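Local coordinates for protein tumor necrosis factor ligand superfamily member 9 (PDB 6MKB) that acts as a cytokine that binds the receptor TNFRSF9 (4-1BB) and induces proliferation of activated T cells, at residues 92-104 against 115-129. Numbering follows the deposited sequence.
Sequences QVDDFDNLALTVE and VDRSWSQLLLLKAGH
Arg117 reaches across to strand 100-104 through two waters lying in the plane of its guanidinium group at its edge: NH2 donates to water 2 at 2.8 Å, which also takes a weak bond from Glu104 N, while NE holds water 1 weakly and that water donates to Thr102 O at 3.1 Å. The two strands belong to opposite layers of the jelly-roll beta sandwich of the TNF homology domain. Strand 100-104 is hydrogen-bonded to strand 80-90 and strand 115-125 to strand 58-70; the direct contact between them is made by side chains, with the two waters bridging at one end, their axes running at 156° and 7.3 Å apart at closest approach. At the water-bridged end Arg117 CG, set beside the backbone N and anti to the carbonyl carbon (chi1 -60°), lies 3.5 Å from Val103 CG2; the bend at chi2 then turns the guanidinium toward the waters, and Val115 CG1 lies above one guanidinium face, toward its rim. NH1 comes close to its counterpart, Arg117 of the second subunit, so this end of the contact borders the dimer interface. Further along, Leu101 points toward strand 115-125: its CB meets Trp119 CB at 3.6 Å and CD2 reaches the backbone at Arg117 O. With CG anti to the backbone N (chi1 172°), the Trp119 indole lies along strand 100-104, one face under the peptide of Ala100 and Leu101 and the CZ2 edge toward Leu99 CG. Leu99 and Leu123 then meet tip to tip, CD2 to CD1 at 4.0 Å, and Leu99 CD1 also touches Gln121 NE2. At the far end, in the loop before strand 100-104, Val93 CG1 touches both Leu125 CD2 and His129 NE2, whereas CG2 packs against Leu123 CD2 at 3.5 Å.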
loop_
_atom_site.group_PDB
_atom_site.type_symbol
_atom_site.label_atom_id
_atom_site.label_comp_id
_atom_site.label_asym_id
_atom_site.label_seq_id
_atom_site.Cartn_x
_atom_site.Cartn_y
_atom_site.Cartn_z
ATOM N N GLN B 92 -17.182 -3.098 -13.959
ATOM C CA GLN B 92 -17.182 -2.893 -12.532
ATOM C C GLN B 92 -16.932 -4.228 -11.834
ATOM O O GLN B 92 -17.472 -5.255 -12.259
ATOM C CB GLN B 92 -18.574 -2.349 -12.186
ATOM C CG GLN B 92 -18.781 -1.903 -10.770
ATOM C CD GLN B 92 -19.563 -0.629 -10.764
ATOM O OE1 GLN B 92 -20.707 -0.607 -10.325
ATOM N NE2 GLN B 92 -18.972 0.454 -11.265
ATOM N N VAL B 93 -16.135 -4.235 -10.774
ATOM C CA VAL B 93 -15.940 -5.490 -10.042
ATOM C C VAL B 93 -17.051 -5.554 -8.974
ATOM O O VAL B 93 -17.602 -4.510 -8.635
ATOM C CB VAL B 93 -14.501 -5.681 -9.478
ATOM C CG1 VAL B 93 -13.436 -5.391 -10.545
ATOM C CG2 VAL B 93 -14.268 -4.834 -8.235
ATOM N N ASP B 94 -17.413 -6.769 -8.487
ATOM C CA ASP B 94 -18.476 -7.059 -7.483
ATOM C C ASP B 94 -18.583 -6.020 -6.322
ATOM O O ASP B 94 -19.677 -5.821 -5.783
ATOM C CB ASP B 94 -18.268 -8.467 -6.877
ATOM C CG ASP B 94 -19.459 -9.046 -6.116
ATOM O OD1 ASP B 94 -20.577 -9.082 -6.689
ATOM O OD2 ASP B 94 -19.266 -9.491 -4.960
ATOM N N ASP B 95 -17.452 -5.372 -5.958
ATOM C CA ASP B 95 -17.365 -4.382 -4.878
ATOM C C ASP B 95 -16.796 -3.010 -5.361
ATOM O O ASP B 95 -16.382 -2.204 -4.514
ATOM C CB ASP B 95 -16.505 -4.944 -3.718
ATOM C CG ASP B 95 -15.002 -4.905 -3.960
ATOM O OD1 ASP B 95 -14.517 -5.671 -4.831
ATOM O OD2 ASP B 95 -14.311 -4.101 -3.284
ATOM N N PHE B 96 -16.795 -2.739 -6.701
ATOM C CA PHE B 96 -16.314 -1.463 -7.257
ATOM C C PHE B 96 -17.387 -0.392 -7.028
ATOM O O PHE B 96 -18.204 -0.030 -7.883
ATOM C CB PHE B 96 -15.819 -1.536 -8.732
ATOM C CG PHE B 96 -15.489 -0.219 -9.419
ATOM C CD1 PHE B 96 -14.958 0.853 -8.701
ATOM C CD2 PHE B 96 -15.682 -0.063 -10.786
ATOM C CE1 PHE B 96 -14.711 2.080 -9.325
ATOM C CE2 PHE B 96 -15.414 1.161 -11.413
ATOM C CZ PHE B 96 -14.921 2.218 -10.681
ATOM N N ASP B 97 -17.345 0.062 -5.796
ATOM C CA ASP B 97 -18.074 1.107 -5.117
ATOM C C ASP B 97 -17.063 1.623 -4.122
ATOM O O ASP B 97 -16.586 0.854 -3.277
ATOM C CB ASP B 97 -19.329 0.540 -4.447
ATOM N N ASN B 98 -16.609 2.867 -4.333
ATOM C CA ASN B 98 -15.592 3.591 -3.566
ATOM C C ASN B 98 -14.235 2.826 -3.508
ATOM O O ASN B 98 -13.582 2.801 -2.458
ATOM C CB ASN B 98 -16.077 4.034 -2.150
ATOM C CG ASN B 98 -16.617 2.960 -1.227
ATOM O OD1 ASN B 98 -17.835 2.806 -1.062
ATOM N ND2 ASN B 98 -15.725 2.189 -0.613
ATOM N N LEU B 99 -13.777 2.286 -4.669
ATOM C CA LEU B 99 -12.424 1.700 -4.830
ATOM C C LEU B 99 -11.492 2.904 -4.984
ATOM O O LEU B 99 -11.325 3.429 -6.094
ATOM C CB LEU B 99 -12.374 0.755 -6.061
ATOM C CG LEU B 99 -12.156 -0.749 -5.859
ATOM C CD1 LEU B 99 -13.131 -1.343 -4.893
ATOM C CD2 LEU B 99 -12.322 -1.474 -7.166
ATOM N N ALA B 100 -11.021 3.458 -3.850
ATOM C CA ALA B 100 -10.231 4.695 -3.872
ATOM C C ALA B 100 -9.279 4.853 -2.698
ATOM O O ALA B 100 -9.533 4.372 -1.597
ATOM C CB ALA B 100 -11.169 5.903 -3.906
ATOM N N LEU B 101 -8.213 5.626 -2.940
ATOM C CA LEU B 101 -7.195 6.006 -1.978
ATOM C C LEU B 101 -7.458 7.465 -1.688
ATOM O O LEU B 101 -7.289 8.288 -2.586
ATOM C CB LEU B 101 -5.785 5.749 -2.577
ATOM C CG LEU B 101 -4.533 6.316 -1.843
ATOM C CD1 LEU B 101 -4.522 5.955 -0.360
ATOM C CD2 LEU B 101 -3.263 5.782 -2.452
ATOM N N THR B 102 -7.936 7.787 -0.473
ATOM C CA THR B 102 -8.253 9.166 -0.105
ATOM C C THR B 102 -7.313 9.663 1.004
ATOM O O THR B 102 -6.956 8.922 1.918
ATOM C CB THR B 102 -9.727 9.282 0.291
ATOM O OG1 THR B 102 -10.515 8.680 -0.728
ATOM C CG2 THR B 102 -10.196 10.724 0.470
ATOM N N VAL B 103 -6.885 10.919 0.871
ATOM C CA VAL B 103 -6.060 11.671 1.825
ATOM C C VAL B 103 -6.898 12.864 2.295
ATOM O O VAL B 103 -7.307 13.694 1.493
ATOM C CB VAL B 103 -4.712 12.110 1.237
ATOM C CG1 VAL B 103 -3.922 12.957 2.232
ATOM C CG2 VAL B 103 -3.903 10.908 0.769
ATOM N N GLU B 104 -7.177 12.917 3.581
ATOM C CA GLU B 104 -7.962 14.002 4.173
ATOM C C GLU B 104 -7.009 15.049 4.708
ATOM O O GLU B 104 -6.041 14.714 5.404
ATOM C CB GLU B 104 -8.898 13.465 5.263
ATOM C CG GLU B 104 -10.302 13.200 4.749
ATOM C CD GLU B 104 -11.138 12.173 5.472
ATOM O OE1 GLU B 104 -11.182 12.205 6.723
ATOM O OE2 GLU B 104 -11.769 11.342 4.781
ATOM N N VAL B 115 3.121 14.117 0.952
ATOM C CA VAL B 115 2.154 13.155 1.464
ATOM C C VAL B 115 2.340 11.892 0.626
ATOM O O VAL B 115 2.197 11.941 -0.592
ATOM C CB VAL B 115 0.689 13.695 1.449
ATOM C CG1 VAL B 115 -0.288 12.599 1.830
ATOM C CG2 VAL B 115 0.510 14.903 2.370
ATOM N N ASP B 116 2.718 10.790 1.267
ATOM C CA ASP B 116 2.957 9.539 0.562
ATOM C C ASP B 116 2.074 8.456 1.158
ATOM O O ASP B 116 2.397 7.912 2.198
ATOM C CB ASP B 116 4.461 9.165 0.586
ATOM C CG ASP B 116 4.843 7.826 -0.039
ATOM O OD1 ASP B 116 3.965 7.174 -0.641
ATOM O OD2 ASP B 116 6.018 7.425 0.082
ATOM N N ARG B 117 0.966 8.136 0.477
ATOM C CA ARG B 117 -0.015 7.126 0.900
ATOM C C ARG B 117 -0.136 6.004 -0.131
ATOM O O ARG B 117 -0.139 6.266 -1.329
ATOM C CB ARG B 117 -1.400 7.756 1.124
ATOM C CG ARG B 117 -1.426 8.824 2.167
ATOM C CD ARG B 117 -1.666 8.322 3.581
ATOM N NE ARG B 117 -2.362 9.355 4.361
ATOM C CZ ARG B 117 -1.753 10.300 5.081
ATOM N NH1 ARG B 117 -0.425 10.328 5.169
ATOM N NH2 ARG B 117 -2.467 11.202 5.741
ATOM N N SER B 118 -0.262 4.768 0.345
ATOM C CA SER B 118 -0.447 3.578 -0.474
ATOM C C SER B 118 -1.814 2.957 -0.189
ATOM O O SER B 118 -2.377 3.169 0.882
ATOM C CB SER B 118 0.656 2.562 -0.223
ATOM O OG SER B 118 1.924 3.110 -0.529
ATOM N N TRP B 119 -2.334 2.196 -1.154
ATOM C CA TRP B 119 -3.607 1.498 -1.114
ATOM C C TRP B 119 -3.486 0.191 -1.885
ATOM O O TRP B 119 -2.761 0.125 -2.884
ATOM C CB TRP B 119 -4.694 2.398 -1.736
ATOM C CG TRP B 119 -6.051 1.774 -1.953
ATOM C CD1 TRP B 119 -7.153 1.929 -1.170
ATOM C CD2 TRP B 119 -6.478 1.010 -3.099
ATOM N NE1 TRP B 119 -8.237 1.302 -1.746
ATOM C CE2 TRP B 119 -7.854 0.740 -2.932
ATOM C CE3 TRP B 119 -5.832 0.547 -4.269
ATOM C CZ2 TRP B 119 -8.586 0.004 -3.857
ATOM C CZ3 TRP B 119 -6.561 -0.182 -5.196
ATOM C CH2 TRP B 119 -7.916 -0.454 -4.986
ATOM N N SER B 120 -4.229 -0.836 -1.466
ATOM C CA SER B 120 -4.247 -2.100 -2.210
ATOM C C SER B 120 -5.544 -2.830 -1.997
ATOM O O SER B 120 -6.211 -2.642 -0.979
ATOM C CB SER B 120 -3.066 -3.006 -1.860
ATOM O OG SER B 120 -3.063 -3.406 -0.500
ATOM N N GLN B 121 -5.908 -3.659 -2.983
ATOM C CA GLN B 121 -7.070 -4.518 -2.922
ATOM C C GLN B 121 -6.865 -5.732 -3.813
ATOM O O GLN B 121 -6.353 -5.598 -4.933
ATOM C CB GLN B 121 -8.347 -3.761 -3.328
ATOM C CG GLN B 121 -9.602 -4.357 -2.687
ATOM C CD GLN B 121 -10.280 -3.328 -1.822
ATOM O OE1 GLN B 121 -9.831 -3.022 -0.699
ATOM N NE2 GLN B 121 -11.338 -2.738 -2.338
ATOM N N LEU B 122 -7.297 -6.910 -3.330
ATOM C CA LEU B 122 -7.278 -8.128 -4.112
ATOM C C LEU B 122 -8.598 -8.162 -4.867
ATOM O O LEU B 122 -9.661 -8.109 -4.246
ATOM C CB LEU B 122 -7.069 -9.349 -3.209
ATOM C CG LEU B 122 -5.633 -9.606 -2.719
ATOM C CD1 LEU B 122 -5.637 -10.474 -1.460
ATOM C CD2 LEU B 122 -4.764 -10.260 -3.814
ATOM N N LEU B 123 -8.540 -8.139 -6.202
ATOM C CA LEU B 123 -9.745 -8.078 -7.039
ATOM C C LEU B 123 -9.812 -9.183 -8.085
ATOM O O LEU B 123 -8.801 -9.528 -8.709
ATOM C CB LEU B 123 -9.810 -6.713 -7.781
ATOM C CG LEU B 123 -9.938 -5.435 -6.927
ATOM C CD1 LEU B 123 -9.530 -4.213 -7.726
ATOM C CD2 LEU B 123 -11.340 -5.247 -6.417
ATOM N N LEU B 124 -11.027 -9.701 -8.307
ATOM C CA LEU B 124 -11.277 -10.673 -9.368
ATOM C C LEU B 124 -11.465 -9.905 -10.670
ATOM O O LEU B 124 -12.406 -9.109 -10.801
ATOM C CB LEU B 124 -12.493 -11.562 -9.083
ATOM C CG LEU B 124 -12.346 -12.659 -8.039
ATOM C CD1 LEU B 124 -13.689 -13.264 -7.755
ATOM C CD2 LEU B 124 -11.341 -13.729 -8.480
ATOM N N LEU B 125 -10.527 -10.082 -11.593
ATOM C CA LEU B 125 -10.563 -9.419 -12.893
ATOM C C LEU B 125 -10.816 -10.439 -14.000
ATOM O O LEU B 125 -10.467 -11.623 -13.872
ATOM C CB LEU B 125 -9.266 -8.629 -13.161
ATOM C CG LEU B 125 -8.883 -7.520 -12.143
ATOM C CD1 LEU B 125 -7.615 -6.800 -12.577
ATOM C CD2 LEU B 125 -10.005 -6.498 -11.938
ATOM N N LYS B 126 -11.470 -9.971 -15.071
ATOM C CA LYS B 126 -11.860 -10.739 -16.250
ATOM C C LYS B 126 -10.858 -10.520 -17.366
ATOM O O LYS B 126 -10.025 -9.613 -17.280
ATOM C CB LYS B 126 -13.265 -10.313 -16.718
ATOM C CG LYS B 126 -14.354 -10.276 -15.653
ATOM C CD LYS B 126 -14.864 -11.661 -15.311
ATOM C CE LYS B 126 -16.175 -11.673 -14.586
ATOM N NZ LYS B 126 -16.725 -13.056 -14.531
ATOM N N ALA B 127 -10.940 -11.338 -18.411
ATOM C CA ALA B 127 -10.102 -11.217 -19.597
ATOM C C ALA B 127 -10.540 -9.965 -20.367
ATOM O O ALA B 127 -11.715 -9.821 -20.692
ATOM C CB ALA B 127 -10.237 -12.468 -20.468
ATOM N N GLY B 128 -9.605 -9.049 -20.582
ATOM C CA GLY B 128 -9.852 -7.789 -21.272
ATOM C C GLY B 128 -10.252 -6.671 -20.338
ATOM O O GLY B 128 -10.750 -5.636 -20.790
ATOM N N HIS B 129 -10.037 -6.871 -19.024
ATOM C CA HIS B 129 -10.377 -5.898 -17.982
ATOM C C HIS B 129 -9.563 -4.623 -18.182
ATOM O O HIS B 129 -8.361 -4.681 -18.434
ATOM C CB HIS B 129 -10.158 -6.482 -16.570
ATOM C CG HIS B 129 -11.287 -6.214 -15.629
ATOM N ND1 HIS B 129 -11.595 -4.933 -15.229
ATOM C CD2 HIS B 129 -12.137 -7.072 -15.029
ATOM C CE1 HIS B 129 -12.620 -5.048 -14.404
ATOM N NE2 HIS B 129 -12.987 -6.312 -14.258
HETATM O O HOH W 1 -4.744 7.628 3.583
HETATM O O HOH W 2 -5.234 10.916 5.357
#